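Local coordinates for high affinity transport system protein p37 (Mycoplasma hyorhinis, PDB 3EKI) that binds thiamine diphosphate outside the cell membrane as the lipoprotein component of a high-affinity transport system, probably delivering it for uptake, at residues 240-243 and 244-248; 225-228 and 229-233; 72-75 and 76-80. One frame throughout, in Å; residues are numbered along the deposited sequence.

Interaction 1 of 3, residues 240-243 and 244-248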
loop_
_atom_site.group_PDB
_atom_site.type_symbol
_atom_site.label_atom_id
_atom_site.label_comp_id
_atom_site.label_asym_id
_atom_site.label_seq_id
_atom_site.Cartn_x
_atom_site.Cartn_y
_atom_site.Cartn_z
ATOM N N TRP A 240 -6.782 -8.205 -26.604
ATOM C CA TRP A 240 -6.399 -8.830 -25.348
ATOM C C TRP A 240 -5.430 -9.969 -25.590
ATOM O O TRP A 240 -4.414 -10.085 -24.910
ATOM C CB TRP A 240 -7.643 -9.322 -24.576
ATOM C CG TRP A 240 -7.257 -10.146 -23.378
ATOM C CD1 TRP A 240 -7.544 -11.468 -23.200
ATOM C CD2 TRP A 240 -6.530 -9.715 -22.215
ATOM N NE1 TRP A 240 -7.043 -11.891 -21.999
ATOM C CE2 TRP A 240 -6.419 -10.850 -21.381
ATOM C CE3 TRP A 240 -5.959 -8.519 -21.782
ATOM C CZ2 TRP A 240 -5.756 -10.776 -20.150
ATOM C CZ3 TRP A 240 -5.307 -8.458 -20.571
ATOM C CH2 TRP A 240 -5.206 -9.595 -19.751
ATOM N N ASN A 241 -5.693 -10.864 -26.529
ATOM C CA ASN A 241 -4.813 -11.985 -26.787
ATOM C C ASN A 241 -3.390 -11.538 -27.055
ATOM O O ASN A 241 -2.445 -12.052 -26.460
ATOM C CB ASN A 241 -5.347 -12.767 -27.992
ATOM C CG ASN A 241 -4.483 -13.978 -28.251
ATOM O OD1 ASN A 241 -4.246 -14.771 -27.334
ATOM N ND2 ASN A 241 -4.016 -14.163 -29.473
ATOM N N THR A 242 -3.254 -10.547 -27.916
ATOM C CA THR A 242 -1.929 -10.050 -28.256
ATOM C C THR A 242 -1.268 -9.356 -27.068
ATOM O O THR A 242 -0.073 -9.580 -26.810
ATOM C CB THR A 242 -2.008 -9.082 -29.452
ATOM O OG1 THR A 242 -2.509 -9.822 -30.580
ATOM C CG2 THR A 242 -0.623 -8.563 -29.775
ATOM N N PHE A 243 -2.094 -8.564 -26.376
ATOM C CA PHE A 243 -1.588 -7.854 -25.206
ATOM C C PHE A 243 -1.075 -8.812 -24.133
ATOM O O PHE A 243 0.079 -8.811 -23.689
ATOM C CB PHE A 243 -2.680 -6.950 -24.655
ATOM C CG PHE A 243 -2.247 -6.096 -23.478
ATOM C CD1 PHE A 243 -2.452 -6.516 -22.184
ATOM C CD2 PHE A 243 -1.639 -4.870 -23.702
ATOM C CE1 PHE A 243 -2.069 -5.687 -21.154
ATOM C CE2 PHE A 243 -1.245 -4.048 -22.671
ATOM C CZ PHE A 243 -1.443 -4.480 -21.375
ATOM N N ARG A 244 -1.975 -9.705 -23.739
ATOM C CA ARG A 244 -1.669 -10.721 -22.740
ATOM C C ARG A 244 -0.434 -11.555 -23.086
ATOM O O ARG A 244 0.378 -11.853 -22.209
ATOM C CB ARG A 244 -2.876 -11.640 -22.528
ATOM C CG ARG A 244 -2.685 -12.671 -21.427
ATOM C CD ARG A 244 -2.869 -14.084 -21.956
ATOM N NE ARG A 244 -4.260 -14.362 -22.301
ATOM C CZ ARG A 244 -4.683 -14.642 -23.528
ATOM N NH1 ARG A 244 -3.823 -14.680 -24.537
ATOM N NH2 ARG A 244 -5.969 -14.882 -23.751
ATOM N N ASN A 245 -0.291 -11.937 -24.353
ATOM C CA ASN A 245 0.811 -12.805 -24.743
ATOM C C ASN A 245 2.172 -12.120 -24.660
ATOM O O ASN A 245 3.185 -12.809 -24.749
ATOM C CB ASN A 245 0.578 -13.339 -26.154
ATOM C CG ASN A 245 -0.526 -14.393 -26.172
ATOM O OD1 ASN A 245 -0.956 -14.908 -25.148
ATOM N ND2 ASN A 245 -1.010 -14.732 -27.351
ATOM N N PHE A 246 2.222 -10.806 -24.452
ATOM C CA PHE A 246 3.499 -10.140 -24.190
ATOM C C PHE A 246 4.042 -10.531 -22.820
ATOM O O PHE A 246 5.218 -10.317 -22.521
ATOM C CB PHE A 246 3.377 -8.618 -24.318
ATOM C CG PHE A 246 3.397 -8.173 -25.784
ATOM C CD1 PHE A 246 4.603 -8.214 -26.467
ATOM C CD2 PHE A 246 2.248 -7.739 -26.402
ATOM C CE1 PHE A 246 4.641 -7.797 -27.793
ATOM C CE2 PHE A 246 2.281 -7.322 -27.717
ATOM C CZ PHE A 246 3.475 -7.364 -28.390
ATOM N N GLY A 247 3.183 -11.122 -21.981
ATOM C CA GLY A 247 3.625 -11.689 -20.717
ATOM C C GLY A 247 3.396 -10.729 -19.568
ATOM O O GLY A 247 3.959 -9.634 -19.556
ATOM N N ILE A 248 2.593 -11.143 -18.588
ATOM C CA ILE A 248 2.258 -10.281 -17.467
ATOM C C ILE A 248 2.830 -10.779 -16.144
ATOM O O ILE A 248 2.564 -11.906 -15.714
ATOM C CB ILE A 248 0.732 -10.190 -17.352
ATOM C CG1 ILE A 248 0.049 -9.578 -18.570
ATOM C CG2 ILE A 248 0.347 -9.439 -16.080
ATOM C CD1 ILE A 248 -1.459 -9.697 -18.579
#
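Arg244 lies across the indole of Trp240 and reaches back to Asn241, one turn earlier on the short helix 240-245. Its CB sits over one face of the Trp240 six-membered ring, a CH-pi contact 3.9 Å from the centroid. Bends at chi2 and chi3 then turn the guanidinium along the indole's nitrogen side, its plane 73° from that of the ring. Arg244 NH1 gives a fairly straight 2.8 Å bond to Asn241 OD1, which lies at the guanidinium edge, and a second, of 2.9 Å, to Asn245 OD1, meeting that amide from above its plane. Asn245 ND2 adds a weak bond to Asn241 OD1. Arg244 NE forms a salt bridge with Asp280 of helix 277-283, whose other oxygen accepts from Trp240 NE1; NH2 is hydrogen-bonded as well. Two i+3 bonds follow, Phe246 N to Phe243 O (3.0 Å) and Gly247 N to Arg244 O (2.9 Å). Gly247 has a positive phi at which a CB would jam against the Phe246 carbonyl. In strand 248-250, Ile248 CD1 meets Trp240 CH2 at 3.9 Å. A buried cation thus has all three guanidinium nitrogens hydrogen-bonded, balanced by Asp280 and probably held against rotation.

Interaction 2 of 3, residues 225-228 and 229-233; sequences DETL and AKIKK
Thr227 and Ile231 are brought together by their first torsions: CG2 of Thr227 stands anti to the backbone N, while CG1 of Ile231 stays beside its own N (chi1 -69°) and carries CD1 back to that methyl, at 4.0 Å. This is i to i+4 packing on an amphipathic alpha-helix, residues 225-236, which lies against the mixed sheet through strands 217-223 and 331-337. Leu228 and Ile231 are the buried residues, both resting on Ile221, and their branched apolar chains suit that inner face. The outer face is polar. There Glu226 and Lys230 run side by side, Glu226 CG 4.1 Å from Lys230 CE, but OE2 and NZ stay 4.9 Å apart, so any attraction between the opposite charges is probably modest. Lys232, at the border, lays its extended aliphatic chain beside the carbonyl of Leu228 and sends NZ to a salt bridge with Glu333. Near the start of the helix, Asn224 OD1 accepts the N-H of Thr227, and Asp225 pairs with Lys331; a carboxylate here probably also interacts well with the helix dipole. Successive i+4 backbone bonds join the turns, among them Lys232 N to Leu228 O, 3.0 Å with an N-H...O angle of 168°.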
loop_
_atom_site.group_PDB
_atom_site.type_symbol
_atom_site.label_atom_id
_atom_site.label_comp_id
_atom_site.label_asym_id
_atom_site.label_seq_id
_atom_site.Cartn_x
_atom_site.Cartn_y
_atom_site.Cartn_z
ATOM N N ASP A 225 11.863 -0.253 -28.841
ATOM C CA ASP A 225 10.878 0.624 -29.444
ATOM C C ASP A 225 9.764 -0.094 -30.204
ATOM O O ASP A 225 8.591 0.284 -30.109
ATOM C CB ASP A 225 11.582 1.544 -30.444
ATOM C CG ASP A 225 12.541 2.499 -29.763
ATOM O OD1 ASP A 225 12.415 2.686 -28.540
ATOM O OD2 ASP A 225 13.378 3.063 -30.504
ATOM N N GLU A 226 10.147 -1.111 -30.972
ATOM C CA GLU A 226 9.155 -1.839 -31.775
ATOM C C GLU A 226 8.181 -2.575 -30.857
ATOM O O GLU A 226 6.983 -2.538 -31.106
ATOM C CB GLU A 226 9.876 -2.764 -32.736
ATOM C CG GLU A 226 9.283 -4.089 -33.104
ATOM C CD GLU A 226 9.871 -4.601 -34.417
ATOM O OE1 GLU A 226 10.814 -5.413 -34.356
ATOM O OE2 GLU A 226 9.383 -4.178 -35.491
ATOM N N THR A 227 8.710 -3.208 -29.816
ATOM C CA THR A 227 7.850 -3.958 -28.866
ATOM C C THR A 227 6.933 -3.030 -28.113
ATOM O O THR A 227 5.734 -3.270 -27.904
ATOM C CB THR A 227 8.741 -4.773 -27.921
ATOM O OG1 THR A 227 9.421 -5.787 -28.690
ATOM C CG2 THR A 227 7.906 -5.494 -26.868
ATOM N N LEU A 228 7.405 -1.884 -27.631
ATOM C CA LEU A 228 6.536 -0.942 -26.932
ATOM C C LEU A 228 5.393 -0.497 -27.830
ATOM O O LEU A 228 4.239 -0.321 -27.456
ATOM C CB LEU A 228 7.358 0.245 -26.450
ATOM C CG LEU A 228 8.281 -0.001 -25.256
ATOM C CD1 LEU A 228 9.181 1.192 -25.006
ATOM C CD2 LEU A 228 7.446 -0.316 -24.031
ATOM N N ALA A 229 5.715 -0.278 -29.121
ATOM C CA ALA A 229 4.671 0.156 -30.036
ATOM C C ALA A 229 3.608 -0.925 -30.243
ATOM O O ALA A 229 2.426 -0.575 -30.327
ATOM C CB ALA A 229 5.234 0.556 -31.401
ATOM N N LYS A 230 4.065 -2.175 -30.308
ATOM C CA LYS A 230 3.137 -3.280 -30.494
ATOM C C LYS A 230 2.250 -3.446 -29.263
ATOM O O LYS A 230 1.063 -3.748 -29.390
ATOM C CB LYS A 230 3.901 -4.566 -30.825
ATOM C CG LYS A 230 4.485 -4.611 -32.232
ATOM C CD LYS A 230 5.193 -5.957 -32.407
ATOM C CE LYS A 230 5.723 -6.076 -33.834
ATOM N NZ LYS A 230 6.008 -7.482 -34.233
ATOM N N ILE A 231 2.834 -3.218 -28.070
ATOM C CA ILE A 231 2.010 -3.340 -26.860
ATOM C C ILE A 231 0.949 -2.271 -26.811
ATOM O O ILE A 231 -0.216 -2.523 -26.512
ATOM C CB ILE A 231 2.938 -3.271 -25.623
ATOM C CG1 ILE A 231 3.827 -4.519 -25.523
ATOM C CG2 ILE A 231 2.182 -3.026 -24.328
ATOM C CD1 ILE A 231 4.885 -4.415 -24.430
ATOM N N LYS A 232 1.335 -1.038 -27.119
ATOM C CA LYS A 232 0.446 0.117 -27.153
ATOM C C LYS A 232 -0.612 -0.086 -28.231
ATOM O O LYS A 232 -1.762 0.258 -27.990
ATOM C CB LYS A 232 1.238 1.405 -27.364
ATOM C CG LYS A 232 2.067 1.791 -26.134
ATOM C CD LYS A 232 2.936 3.018 -26.392
ATOM C CE LYS A 232 4.067 3.089 -25.375
ATOM N NZ LYS A 232 5.088 4.129 -25.702
ATOM N N LYS A 233 -0.235 -0.629 -29.378
ATOM C CA LYS A 233 -1.218 -0.904 -30.428
ATOM C C LYS A 233 -2.249 -1.923 -29.961
ATOM O O LYS A 233 -3.452 -1.826 -30.211
ATOM C CB LYS A 233 -0.537 -1.408 -31.710
ATOM C CG LYS A 233 -1.485 -1.675 -32.865
ATOM C CD LYS A 233 -0.761 -1.747 -34.205
ATOM C CE LYS A 233 -1.579 -1.124 -35.331
ATOM N NZ LYS A 233 -1.113 -1.611 -36.665
#

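Interaction 3 of 3, residues 72-75 and 76-80; sequences FLEN and FKKEF
The rings of Phe72 and Phe76 lie side by side on helix 64-85, pointing the same way from consecutive turns. Both have CG anti to the backbone N, chi1 168° in Phe72 and -155° in Phe76, which swings the rings off the same flank of the helix. They meet obliquely, their planes inclined at 54° and their centroids 5.5 Å apart; Phe72 CZ touches Phe76 CD2 at 3.6 Å. Flat, apolar side chains suit this flank, because it is buried in an aromatic core. Phe364 and Phe48 meet the Phe76 ring edge-to-face, Phe98 approaches it at an inclined angle, and Tyr375 packs on Phe72.

Charged chains occupy another side. Glu74 bends at chi2, bringing its carboxylate over the following turn between two lysines. The Glu74 and Lys77 side chains cross at a slant, Lys77 bending in its turn at chi3, and OE1 meets Lys77 NZ in a salt bridge at 3.4 Å whose hydrogen bond is weak. OE2 instead lies alongside the aliphatic part of Lys78, 3.7 Å from CD, with Lys78 NZ 5.1 Å from Glu74 OE2. The acid therefore probably feels both positive charges, although of the two lysines Lys77 alone brings its ammonium into contact; the long, flexible chain of Lys78 suits an exposed surface.

Between these sides, Asn75 and Glu79 turn their polar ends to other parts of the fold: Asn75 ND2 donates to the backbone oxygen of Gln372, and Glu79 OE2 accepts from the side chain of Asn366. Underneath, regular i+4 backbone bonds such as Lys78 N to Glu74 O, 3.0 Å, keep the turns in step. Leu73 adds its apolar branch against Phe98 and Val100. The whole is characteristic of the helix of a beta-alpha-beta crossover, here joining parallel strands 45-51 and 97-103 and packed against both that sheet and helix 354-369, in a periplasmic-binding-protein-type alpha/beta fold.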
loop_
_atom_site.group_PDB
_atom_site.type_symbol
_atom_site.label_atom_id
_atom_site.label_comp_id
_atom_site.label_asym_id
_atom_site.label_seq_id
_atom_site.Cartn_x
_atom_site.Cartn_y
_atom_site.Cartn_z
ATOM N N PHE A 72 9.109 4.672 19.525
ATOM C CA PHE A 72 7.697 4.866 19.216
ATOM C C PHE A 72 6.823 4.433 20.404
ATOM O O PHE A 72 5.918 5.184 20.743
ATOM C CB PHE A 72 7.314 4.087 17.965
ATOM C CG PHE A 72 5.823 3.957 17.684
ATOM C CD1 PHE A 72 5.152 4.996 17.090
ATOM C CD2 PHE A 72 5.146 2.796 18.024
ATOM C CE1 PHE A 72 3.796 4.891 16.811
ATOM C CE2 PHE A 72 3.781 2.684 17.749
ATOM C CZ PHE A 72 3.132 3.740 17.158
ATOM N N LEU A 73 7.110 3.264 20.951
ATOM C CA LEU A 73 6.244 2.764 22.036
ATOM C C LEU A 73 6.268 3.629 23.284
ATOM O O LEU A 73 5.248 3.790 23.968
ATOM C CB LEU A 73 6.672 1.338 22.398
ATOM C CG LEU A 73 6.293 0.287 21.354
ATOM C CD1 LEU A 73 7.044 -0.994 21.668
ATOM C CD2 LEU A 73 4.790 0.103 21.275
ATOM N N GLU A 74 7.438 4.180 23.576
ATOM C CA GLU A 74 7.586 5.083 24.705
ATOM C C GLU A 74 6.812 6.363 24.438
ATOM O O GLU A 74 6.037 6.807 25.282
ATOM C CB GLU A 74 9.056 5.382 25.010
ATOM C CG GLU A 74 9.251 6.438 26.077
ATOM C CD GLU A 74 8.976 5.965 27.495
ATOM O OE1 GLU A 74 8.794 4.752 27.717
ATOM O OE2 GLU A 74 8.933 6.834 28.394
ATOM N N ASN A 75 6.959 6.971 23.250
ATOM C CA ASN A 75 6.191 8.160 22.951
ATOM C C ASN A 75 4.688 7.908 22.992
ATOM O O ASN A 75 3.904 8.761 23.423
ATOM C CB ASN A 75 6.574 8.645 21.548
ATOM C CG ASN A 75 7.952 9.268 21.495
ATOM O OD1 ASN A 75 8.589 9.498 22.514
ATOM N ND2 ASN A 75 8.441 9.555 20.285
ATOM N N PHE A 76 4.291 6.734 22.531
ATOM C CA PHE A 76 2.891 6.357 22.496
ATOM C C PHE A 76 2.306 6.224 23.900
ATOM O O PHE A 76 1.254 6.774 24.212
ATOM C CB PHE A 76 2.697 5.010 21.761
ATOM C CG PHE A 76 1.312 4.863 21.165
ATOM C CD1 PHE A 76 0.229 4.508 21.933
ATOM C CD2 PHE A 76 1.106 5.093 19.816
ATOM C CE1 PHE A 76 -1.039 4.419 21.421
ATOM C CE2 PHE A 76 -0.158 5.028 19.299
ATOM C CZ PHE A 76 -1.243 4.692 20.079
ATOM N N LYS A 77 3.060 5.482 24.713
ATOM C CA LYS A 77 2.602 5.316 26.105
ATOM C C LYS A 77 2.457 6.634 26.833
ATOM O O LYS A 77 1.491 6.868 27.568
ATOM C CB LYS A 77 3.586 4.398 26.818
ATOM C CG LYS A 77 3.359 4.162 28.287
ATOM C CD LYS A 77 4.379 3.203 28.903
ATOM C CE LYS A 77 5.737 3.871 29.066
ATOM N NZ LYS A 77 6.708 3.026 29.807
ATOM N N LYS A 78 3.430 7.536 26.650
ATOM C CA LYS A 78 3.327 8.813 27.351
ATOM C C LYS A 78 2.160 9.663 26.899
ATOM O O LYS A 78 1.431 10.267 27.686
ATOM C CB LYS A 78 4.643 9.594 27.215
ATOM C CG LYS A 78 5.877 8.939 27.753
ATOM C CD LYS A 78 5.751 8.496 29.202
ATOM C CE LYS A 78 5.764 9.710 30.128
ATOM N NZ LYS A 78 5.743 9.299 31.571
ATOM N N GLU A 79 1.905 9.803 25.594
ATOM C CA GLU A 79 0.784 10.580 25.101
ATOM C C GLU A 79 -0.550 9.934 25.446
ATOM O O GLU A 79 -1.468 10.632 25.842
ATOM C CB GLU A 79 0.905 10.766 23.583
ATOM C CG GLU A 79 -0.236 11.500 22.905
ATOM C CD GLU A 79 -0.433 12.941 23.323
ATOM O OE1 GLU A 79 0.558 13.542 23.778
ATOM O OE2 GLU A 79 -1.535 13.512 23.210
ATOM N N PHE A 80 -0.608 8.610 25.286
ATOM C CA PHE A 80 -1.841 7.900 25.602
ATOM C C PHE A 80 -2.223 8.207 27.059
ATOM O O PHE A 80 -3.392 8.462 27.310
ATOM C CB PHE A 80 -1.768 6.396 25.367
ATOM C CG PHE A 80 -2.962 5.607 25.876
ATOM C CD1 PHE A 80 -3.055 5.107 27.173
ATOM C CD2 PHE A 80 -4.033 5.378 25.031
ATOM C CE1 PHE A 80 -4.163 4.459 27.631
ATOM C CE2 PHE A 80 -5.142 4.673 25.449
ATOM C CZ PHE A 80 -5.174 4.208 26.743
#

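Along the chain interaction 3 comes first, on helix 64-85, followed by interaction 2 on helix 225-236 and interaction 1 on the next helix, 240-245. The latter two touch, their centres about 12 Å apart: the Phe246 ring packs on Ile231 and Lys230, its CG 3.7 Å from Ile231 CG1. Both belong to the region of the mixed sheet containing strands 217-223, 248-250 and 304-308. Interaction 3 lies on the opposite side of the chain's centre, 51 and 54 Å from interactions 1 and 2 centre to centre, beside strands 45-51 and 97-103. Thus one lobe holds interactions 1 and 2 and the other interaction 3, with thiamine diphosphate between them, as is usual in periplasmic-binding-protein folds.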